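Local coordinates for FixK2 protein (Bradyrhizobium japonicum, PDB 4I2O), which binds DNA as a dimeric transcription regulator of the CRP/FNR superfamily and is linked to nitrogen fixation, at residues R70-K73 with R79-I82; T156-V161 with S203-Q208. The protein carries 1 engineered substitution. All coordinates share one frame; numbering follows the deposited sequence.

How the interactions relate
Interaction 1 comes first along the chain and closes before interaction 2 opens. It pairs strands 69-74 and 80-86, a beta hairpin in the cyclic nucleotide-binding-like domain. Interaction 2 joins helices 157-172 and 195-207 in the Crp-like helix-turn-helix domain, where both helices meet DNA phosphates. The long helix 128-154 lies between the two in sequence. Interactions 1 and 2 lie about 22 Å apart between centres and about 7 Å apart between nearest atoms, without touching. Side chains of the hairpin reach helix 184-191 of the DNA-binding half, which ties the two domains together. Both contacts also touch the second subunit: R79 of one chain forms a salt bridge with E159 of the other.

Interaction 1. Residues R70-K73 with R79-I82; sequences RSYK and RRQI
K73 and Q81 form the hydrogen-bonded pair of this antiparallel hairpin. K73 N donates to Q81 O at 2.9 Å, and Q81 N returns a bond to K73 O at 3.1 Å. Next along, Y72 and I82 are a non-hydrogen-bonded pair, with CA atoms 4.1 Å apart. Two CA-H...O contacts support the pairing, from I82 CA to S71 O and from R80 CA to K73 O.

The apolar packing lies on the face that carries Y72 and I82. Y72 CB meets I82 CG1 at 3.9 Å. The R80 chain passes obliquely by the CG-CD1 side of the Y72 ring, with R80 CD 4.0 Å from Y72 CG. R80 CG lies anti to its backbone N (chi1 176°), and a bend at chi3 turns the guanidinium over I82. I82 CD1 then sits 3.8 Å above the centre of the R80 guanidinium plane.

R70 and R80 converge on D186, which bridges them with one oxygen each; E105 and D48 also pair with R70, and D189 with R80. This brings R70 NE within 3.4 Å of R80 NH1. Both are donors, so they are not bonded to each other, and the guanidinium planes are turned 51° apart.

Strand 103-106 flanks strand 69-74 on its other edge. Helix 184-191 of the DNA-binding domain packs against R80 and I82.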
ATOM      1  N   ARG A  70       5.367   6.969 -14.013  1.00 16.93           N
ATOM      2  CA  ARG A  70       5.335   6.914 -12.528  1.00 17.73           C
ATOM      3  C   ARG A  70       3.984   7.341 -11.979  1.00 19.71           C
ATOM      4  O   ARG A  70       3.398   8.294 -12.482  1.00 20.93           O
ATOM      5  CB  ARG A  70       6.454   7.812 -11.962  1.00 16.91           C
ATOM      6  CG  ARG A  70       6.380   9.273 -12.466  1.00 17.69           C
ATOM      7  CD  ARG A  70       7.533  10.216 -11.856  1.00 20.20           C
ATOM      8  NE  ARG A  70       7.465  11.499 -12.537  1.00 24.11           N
ATOM      9  CZ  ARG A  70       8.311  11.907 -13.495  1.00 21.08           C
ATOM     10  NH1 ARG A  70       9.415  11.234 -13.812  1.00 21.50           N
ATOM     11  NH2 ARG A  70       8.091  13.059 -14.103  1.00 22.97           N
ATOM     12  N   SER A  71       3.495   6.644 -10.947  1.00 19.30           N
ATOM     13  CA  SER A  71       2.248   6.993 -10.262  1.00 18.13           C
ATOM     14  C   SER A  71       2.675   7.473  -8.888  1.00 20.20           C
ATOM     15  O   SER A  71       3.494   6.803  -8.258  1.00 19.04           O
ATOM     16  CB  SER A  71       1.315   5.751 -10.064  1.00 27.72           C
ATOM     17  OG  SER A  71       0.694   5.384 -11.304  1.00 36.59           O
ATOM     18  N   TYR A  72       2.131   8.612  -8.440  1.00 17.75           N
ATOM     19  CA  TYR A  72       2.590   9.218  -7.188  1.00 20.60           C
ATOM     20  C   TYR A  72       1.543  10.065  -6.496  1.00 22.04           C
ATOM     21  O   TYR A  72       0.478  10.431  -7.068  1.00 20.17           O
ATOM     22  CB  TYR A  72       3.820  10.080  -7.486  1.00 17.75           C
ATOM     23  CG  TYR A  72       3.488  11.186  -8.397  1.00 19.66           C
ATOM     24  CD1 TYR A  72       3.050  12.413  -7.902  1.00 23.76           C
ATOM     25  CD2 TYR A  72       3.518  10.986  -9.789  1.00 24.75           C
ATOM     26  CE1 TYR A  72       2.688  13.443  -8.767  1.00 28.46           C
ATOM     27  CE2 TYR A  72       3.159  11.978 -10.639  1.00 30.64           C
ATOM     28  CZ  TYR A  72       2.743  13.193 -10.139  1.00 33.36           C
ATOM     29  OH  TYR A  72       2.392  14.169 -11.026  1.00 35.45           O
ATOM     30  N   LYS A  73       1.807  10.350  -5.217  1.00 20.49           N
ATOM     31  CA  LYS A  73       0.962  11.261  -4.470  1.00 22.42           C
ATOM     32  C   LYS A  73       1.865  12.362  -3.986  1.00 20.75           C
ATOM     33  O   LYS A  73       3.019  12.096  -3.677  1.00 22.18           O
ATOM     34  CB  LYS A  73       0.364  10.550  -3.230  1.00 20.83           C
ATOM     35  CG  LYS A  73      -0.638   9.427  -3.602  1.00 37.61           C
ATOM     36  CD  LYS A  73      -1.290   8.769  -2.381  1.00 38.58           C
ATOM     37  CE  LYS A  73      -2.526   9.526  -1.954  1.00 43.14           C
ATOM     38  NZ  LYS A  73      -3.675   9.386  -2.907  1.00 39.13           N
ATOM     39  N   ARG A  79       6.777  17.343  -1.096  1.00 18.92           N
ATOM     40  CA  ARG A  79       7.219  15.973  -0.887  1.00 17.04           C
ATOM     41  C   ARG A  79       6.406  15.001  -1.724  1.00 19.48           C
ATOM     42  O   ARG A  79       5.213  15.199  -1.894  1.00 22.40           O
ATOM     43  CB  ARG A  79       7.017  15.629   0.602  1.00 17.21           C
ATOM     44  CG  ARG A  79       8.147  16.224   1.521  1.00 17.77           C
ATOM     45  CD  ARG A  79       7.681  15.827   2.979  1.00 20.53           C
ATOM     46  NE  ARG A  79       6.637  16.763   3.417  1.00 20.07           N
ATOM     47  CZ  ARG A  79       6.011  16.671   4.583  1.00 26.33           C
ATOM     48  NH1 ARG A  79       6.309  15.668   5.405  1.00 21.66           N
ATOM     49  NH2 ARG A  79       5.085  17.571   4.936  1.00 23.96           N
ATOM     50  N   ARG A  80       7.035  13.945  -2.240  1.00 20.46           N
ATOM     51  CA  ARG A  80       6.369  13.091  -3.228  1.00 17.06           C
ATOM     52  C   ARG A  80       6.668  11.622  -2.925  1.00 19.98           C
ATOM     53  O   ARG A  80       7.824  11.299  -2.658  1.00 19.60           O
ATOM     54  CB  ARG A  80       6.953  13.397  -4.638  1.00 14.91           C
ATOM     55  CG  ARG A  80       6.354  12.445  -5.658  1.00 15.03           C
ATOM     56  CD  ARG A  80       6.904  12.868  -7.062  1.00 17.64           C
ATOM     57  NE  ARG A  80       8.305  12.490  -7.140  1.00 18.25           N
ATOM     58  CZ  ARG A  80       9.011  12.458  -8.279  1.00 24.21           C
ATOM     59  NH1 ARG A  80       8.387  12.616  -9.450  1.00 23.68           N
ATOM     60  NH2 ARG A  80      10.310  12.165  -8.236  1.00 19.97           N
ATOM     61  N   GLN A  81       5.643  10.764  -2.871  1.00 15.82           N
ATOM     62  CA  GLN A  81       5.817   9.333  -2.734  1.00 14.75           C
ATOM     63  C   GLN A  81       5.406   8.762  -4.078  1.00 18.29           C
ATOM     64  O   GLN A  81       4.235   8.937  -4.516  1.00 20.38           O
ATOM     65  CB  GLN A  81       4.924   8.749  -1.593  1.00 14.34           C
ATOM     66  CG  GLN A  81       5.019   7.224  -1.584  1.00 19.11           C
ATOM     67  CD  GLN A  81       6.384   6.724  -1.216  1.00 21.88           C
ATOM     68  OE1 GLN A  81       7.020   7.246  -0.263  1.00 22.99           O
ATOM     69  NE2 GLN A  81       6.838   5.652  -1.908  1.00 18.77           N
ATOM     70  N   ILE A  82       6.359   8.118  -4.768  1.00 15.66           N
ATOM     71  CA  ILE A  82       5.976   7.307  -5.942  1.00 16.62           C
ATOM     72  C   ILE A  82       5.469   5.910  -5.479  1.00 19.16           C
ATOM     73  O   ILE A  82       6.194   5.122  -4.788  1.00 17.66           O
ATOM     74  CB  ILE A  82       7.204   7.201  -6.886  1.00 15.59           C
ATOM     75  CG1 ILE A  82       7.396   8.553  -7.564  1.00 19.17           C
ATOM     76  CG2 ILE A  82       6.880   6.145  -7.982  1.00 15.37           C
ATOM     77  CD1 ILE A  82       8.723   8.648  -8.400  1.00 18.06           C
TER

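Interaction 2. Residues T156-V161 with S203-Q208; sequences TAMERV and SQLHTQ. With nucleotides of chain D; nucleotides of chain C.
The helix-turn-helix domain packs its first helix, 157-172, against helix 195-207 here, and M158 supplies most of the touch. The M158 sulfur lies against the forked end of L205, nearest CD2 (M158 SD to L205 CD2 3.8 Å). The methyl end goes further, to the amide of Q204, where M158 CE is 3.5 Å from Q204 OE1. Turned away from its own backbone N (chi1 -179°), the M158 chain reaches across to the other helix before bends at chi2 and chi3 set its end against Q204 and L205. Cutting this side chain back to an alanine is likely to open a gap beside L205 and leave the Q204 amide without its methyl neighbour. Deeper in, V161 CG1 meets L205 CD1 at 4.1 Å.

Helices 184-191 and 195-207 form the helix-turn-helix, with 195-207 in the place of the recognition helix of CRP-type regulators; helix 157-172 precedes the motif. The short segments cross at 74°, and each touches the DNA backbone. A157 N donates to OP1 of DA18 of chain D at 2.7 Å. S203 OG lies near OP2 of DT9 of chain C, too close at 2.4 Å for its bonding to be certain.

A capping box starts helix 157-172: E159 N donates to T156 OG1 at 3.2 Å, and T156 N donates to E159 OE1 at 2.7 Å. E159 OE1 also takes a salt bridge from R79 of the second subunit.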
ATOM      1  N   THR A 156      15.908  -0.882   5.975  1.00 17.27           N
ATOM      2  CA  THR A 156      16.979   0.142   6.036  1.00 18.68           C
ATOM      3  C   THR A 156      17.181   0.696   4.633  1.00 20.74           C
ATOM      4  O   THR A 156      16.662   0.183   3.614  1.00 17.24           O
ATOM      5  CB  THR A 156      18.285  -0.455   6.506  1.00 17.74           C
ATOM      6  OG1 THR A 156      18.695  -1.385   5.507  1.00 16.62           O
ATOM      7  CG2 THR A 156      18.132  -1.240   7.839  1.00 19.92           C
ATOM      8  N   ALA A 157      17.941   1.759   4.511  1.00 18.66           N
ATOM      9  CA  ALA A 157      18.144   2.346   3.166  1.00 17.18           C
ATOM     10  C   ALA A 157      18.767   1.290   2.222  1.00 16.80           C
ATOM     11  O   ALA A 157      18.383   1.117   1.057  1.00 17.94           O
ATOM     12  CB  ALA A 157      19.082   3.587   3.301  1.00 18.69           C
ATOM     13  N   MET A 158      19.746   0.553   2.704  1.00 18.26           N
ATOM     14  CA  MET A 158      20.352  -0.454   1.812  1.00 20.88           C
ATOM     15  C   MET A 158      19.398  -1.581   1.429  1.00 18.72           C
ATOM     16  O   MET A 158      19.334  -2.012   0.258  1.00 17.82           O
ATOM     17  CB  MET A 158      21.615  -1.017   2.413  1.00 18.74           C
ATOM     18  CG  MET A 158      22.339  -2.091   1.516  1.00 21.13           C
ATOM     19  SD  MET A 158      22.860  -1.488  -0.150  1.00 24.57           S
ATOM     20  CE  MET A 158      24.345  -0.637   0.416  1.00 28.73           C
ATOM     21  N   GLU A 159      18.633  -2.067   2.395  1.00 16.04           N
ATOM     22  CA  GLU A 159      17.568  -3.041   2.043  1.00 16.44           C
ATOM     23  C   GLU A 159      16.587  -2.554   1.029  1.00 15.90           C
ATOM     24  O   GLU A 159      16.088  -3.347   0.169  1.00 17.53           O
ATOM     25  CB  GLU A 159      16.836  -3.457   3.370  1.00 15.47           C
ATOM     26  CG  GLU A 159      17.698  -4.264   4.312  1.00 16.61           C
ATOM     27  CD  GLU A 159      17.056  -4.370   5.710  1.00 18.04           C
ATOM     28  OE1 GLU A 159      16.124  -3.548   6.020  1.00 20.34           O
ATOM     29  OE2 GLU A 159      17.583  -5.142   6.553  1.00 21.34           O
ATOM     30  N   ARG A 160      16.209  -1.273   1.104  1.00 14.78           N
ATOM     31  CA  ARG A 160      15.295  -0.707   0.128  1.00 17.12           C
ATOM     32  C   ARG A 160      15.929  -0.677  -1.235  1.00 13.97           C
ATOM     33  O   ARG A 160      15.276  -1.008  -2.234  1.00 14.70           O
ATOM     34  CB  ARG A 160      14.886   0.733   0.488  1.00 12.74           C
ATOM     35  CG  ARG A 160      14.165   0.840   1.871  1.00 12.61           C
ATOM     36  CD  ARG A 160      13.883   2.285   2.225  1.00 14.70           C
ATOM     37  NE  ARG A 160      13.383   2.256   3.649  1.00 16.77           N
ATOM     38  CZ  ARG A 160      12.525   3.129   4.178  1.00 15.73           C
ATOM     39  NH1 ARG A 160      12.023   4.134   3.463  1.00 18.95           N
ATOM     40  NH2 ARG A 160      12.161   2.980   5.475  1.00 15.51           N
ATOM     41  N   VAL A 161      17.169  -0.249  -1.303  1.00 15.08           N
ATOM     42  CA  VAL A 161      17.814  -0.186  -2.625  1.00 15.71           C
ATOM     43  C   VAL A 161      18.041  -1.560  -3.245  1.00 15.08           C
ATOM     44  O   VAL A 161      17.816  -1.762  -4.450  1.00 19.79           O
ATOM     45  CB  VAL A 161      19.168   0.598  -2.511  1.00 15.30           C
ATOM     46  CG1 VAL A 161      19.989   0.510  -3.864  1.00 16.98           C
ATOM     47  CG2 VAL A 161      18.837   2.102  -2.232  1.00 16.23           C
ATOM     48  N   SER A 203      26.674   3.337  -5.072  1.00 25.10           N
ATOM     49  CA  SER A 203      28.144   3.407  -5.078  1.00 28.24           C
ATOM     50  C   SER A 203      28.796   2.301  -4.282  1.00 26.56           C
ATOM     51  O   SER A 203      29.786   1.714  -4.693  1.00 32.24           O
ATOM     52  CB  SER A 203      28.666   4.762  -4.570  1.00 29.69           C
ATOM     53  OG  SER A 203      28.413   5.815  -5.504  1.00 34.67           O
ATOM     54  N   GLN A 204      28.239   2.036  -3.106  1.00 23.44           N
ATOM     55  CA  GLN A 204      28.758   0.982  -2.281  1.00 23.23           C
ATOM     56  C   GLN A 204      28.626  -0.402  -2.930  1.00 27.57           C
ATOM     57  O   GLN A 204      29.573  -1.205  -2.841  1.00 30.07           O
ATOM     58  CB  GLN A 204      28.007   1.045  -0.925  1.00 24.14           C
ATOM     59  CG  GLN A 204      28.470   0.075   0.129  1.00 34.73           C
ATOM     60  CD  GLN A 204      27.655   0.247   1.401  1.00 45.26           C
ATOM     61  OE1 GLN A 204      27.003   1.287   1.590  1.00 45.27           O
ATOM     62  NE2 GLN A 204      27.652  -0.778   2.256  1.00 51.28           N
ATOM     63  N   LEU A 205      27.473  -0.671  -3.573  1.00 24.35           N
ATOM     64  CA  LEU A 205      27.231  -1.984  -4.228  1.00 24.48           C
ATOM     65  C   LEU A 205      28.212  -2.156  -5.374  1.00 25.97           C
ATOM     66  O   LEU A 205      28.754  -3.261  -5.600  1.00 28.09           O
ATOM     67  CB  LEU A 205      25.778  -2.121  -4.739  1.00 22.18           C
ATOM     68  CG  LEU A 205      24.720  -2.073  -3.630  1.00 25.41           C
ATOM     69  CD1 LEU A 205      23.271  -1.906  -4.243  1.00 20.05           C
ATOM     70  CD2 LEU A 205      24.853  -3.362  -2.798  1.00 27.21           C
ATOM     71  N   HIS A 206      28.445  -1.057  -6.093  1.00 25.41           N
ATOM     72  CA  HIS A 206      29.454  -1.062  -7.163  1.00 29.76           C
ATOM     73  C   HIS A 206      30.846  -1.407  -6.652  1.00 30.57           C
ATOM     74  O   HIS A 206      31.559  -2.250  -7.232  1.00 32.67           O
ATOM     75  CB  HIS A 206      29.486   0.290  -7.858  1.00 28.42           C
ATOM     76  CG  HIS A 206      30.483   0.354  -8.989  1.00 30.74           C
ATOM     77  ND1 HIS A 206      31.565   1.195  -8.974  1.00 41.19           N
ATOM     78  CD2 HIS A 206      30.549  -0.329 -10.161  1.00 29.66           C
ATOM     79  CE1 HIS A 206      32.285   1.012 -10.081  1.00 43.49           C
ATOM     80  NE2 HIS A 206      31.673   0.103 -10.825  1.00 34.69           N
ATOM     81  N   THR A 207      31.264  -0.742  -5.582  1.00 33.76           N
ATOM     82  CA  THR A 207      32.632  -0.905  -5.051  1.00 37.42           C
ATOM     83  C   THR A 207      32.815  -2.335  -4.533  1.00 37.95           C
ATOM     84  O   THR A 207      33.884  -2.909  -4.658  1.00 36.04           O
ATOM     85  CB  THR A 207      32.881   0.098  -3.899  1.00 41.27           C
ATOM     86  OG1 THR A 207      32.943   1.424  -4.441  1.00 39.68           O
ATOM     87  CG2 THR A 207      34.177  -0.211  -3.187  1.00 45.16           C
ATOM     88  N   GLN A 208      31.734  -2.935  -4.026  1.00 34.09           N
ATOM     89  CA  GLN A 208      31.796  -4.319  -3.520  1.00 36.21           C
ATOM     90  C   GLN A 208      31.720  -5.382  -4.629  1.00 34.32           C
ATOM     91  O   GLN A 208      31.850  -6.569  -4.339  1.00 36.36           O
ATOM     92  CB  GLN A 208      30.648  -4.574  -2.533  1.00 42.37           C
ATOM     93  CG  GLN A 208      30.907  -4.106  -1.097  1.00 58.82           C
ATOM     94  CD  GLN A 208      29.614  -3.884  -0.344  1.00 71.31           C
ATOM     95  OE1 GLN A 208      29.423  -2.839   0.268  1.00 81.03           O
ATOM     96  NE2 GLN A 208      28.712  -4.864  -0.388  1.00 73.64           N
TER
ATOM     97  P    DA D  18      19.741   4.072   6.976  1.00 29.30           P
ATOM     98  OP1  DA D  18      18.634   3.041   6.781  1.00 34.52           O
ATOM     99  OP2  DA D  18      21.059   3.853   6.456  1.00 28.43           O
ATOM    100  O5'  DA D  18      19.360   5.487   6.347  1.00 25.54           O
ATOM    101  C5'  DA D  18      18.147   6.072   6.874  1.00 25.53           C
ATOM    102  C4'  DA D  18      18.107   7.574   6.644  1.00 21.80           C
ATOM    103  O4'  DA D  18      19.139   8.208   7.504  1.00 23.56           O
ATOM    104  C3'  DA D  18      18.323   8.015   5.182  1.00 18.26           C
ATOM    105  O3'  DA D  18      17.169   8.851   4.953  1.00 21.21           O
ATOM    106  C2'  DA D  18      19.692   8.718   5.310  1.00 19.42           C
ATOM    107  C1'  DA D  18      19.658   9.267   6.721  1.00 18.32           C
ATOM    108  N9   DA D  18      21.043   9.544   7.201  1.00 20.54           N
ATOM    109  C8   DA D  18      22.164   8.737   7.091  1.00 24.60           C
ATOM    110  N7   DA D  18      23.240   9.263   7.693  1.00 26.70           N
ATOM    111  C5   DA D  18      22.798  10.504   8.152  1.00 21.57           C
ATOM    112  C6   DA D  18      23.415  11.550   8.848  1.00 26.33           C
ATOM    113  N6   DA D  18      24.691  11.550   9.216  1.00 27.67           N
ATOM    114  N1   DA D  18      22.643  12.594   9.215  1.00 26.21           N
ATOM    115  C2   DA D  18      21.349  12.651   8.900  1.00 26.59           C
ATOM    116  N3   DA D  18      20.648  11.721   8.238  1.00 20.96           N
ATOM    117  C4   DA D  18      21.437  10.670   7.895  1.00 22.15           C
TER
ATOM    118  P    DT C   9      31.281   8.203  -6.163  1.00 35.53           P
ATOM    119  OP1  DT C   9      32.516   7.677  -6.775  1.00 39.19           O
ATOM    120  OP2  DT C   9      30.326   7.314  -5.460  1.00 40.18           O
ATOM    121  O5'  DT C   9      31.595   9.348  -5.083  1.00 34.38           O
ATOM    122  C5'  DT C   9      32.597  10.379  -5.420  1.00 31.58           C
ATOM    123  C4'  DT C   9      32.437  11.401  -4.317  1.00 37.56           C
ATOM    124  O4'  DT C   9      31.123  12.025  -4.319  1.00 32.82           O
ATOM    125  C3'  DT C   9      32.578  10.835  -2.904  1.00 39.94           C
ATOM    126  O3'  DT C   9      33.852  11.307  -2.454  1.00 42.91           O
ATOM    127  C2'  DT C   9      31.477  11.503  -2.110  1.00 35.18           C
ATOM    128  C1'  DT C   9      30.951  12.577  -3.031  1.00 32.83           C
ATOM    129  N1   DT C   9      29.493  12.928  -2.941  1.00 28.97           N
ATOM    130  C2   DT C   9      29.189  14.282  -2.820  1.00 29.35           C
ATOM    131  O2   DT C   9      30.039  15.186  -2.722  1.00 31.53           O
ATOM    132  N3   DT C   9      27.858  14.581  -2.785  1.00 28.70           N
ATOM    133  C4   DT C   9      26.811  13.690  -2.899  1.00 28.00           C
ATOM    134  O4   DT C   9      25.640  14.086  -2.882  1.00 27.06           O
ATOM    135  C5   DT C   9      27.175  12.295  -3.043  1.00 24.73           C
ATOM    136  C7   DT C   9      26.054  11.257  -3.161  1.00 25.80           C
ATOM    137  C6   DT C   9      28.483  11.983  -3.105  1.00 27.83           C
TER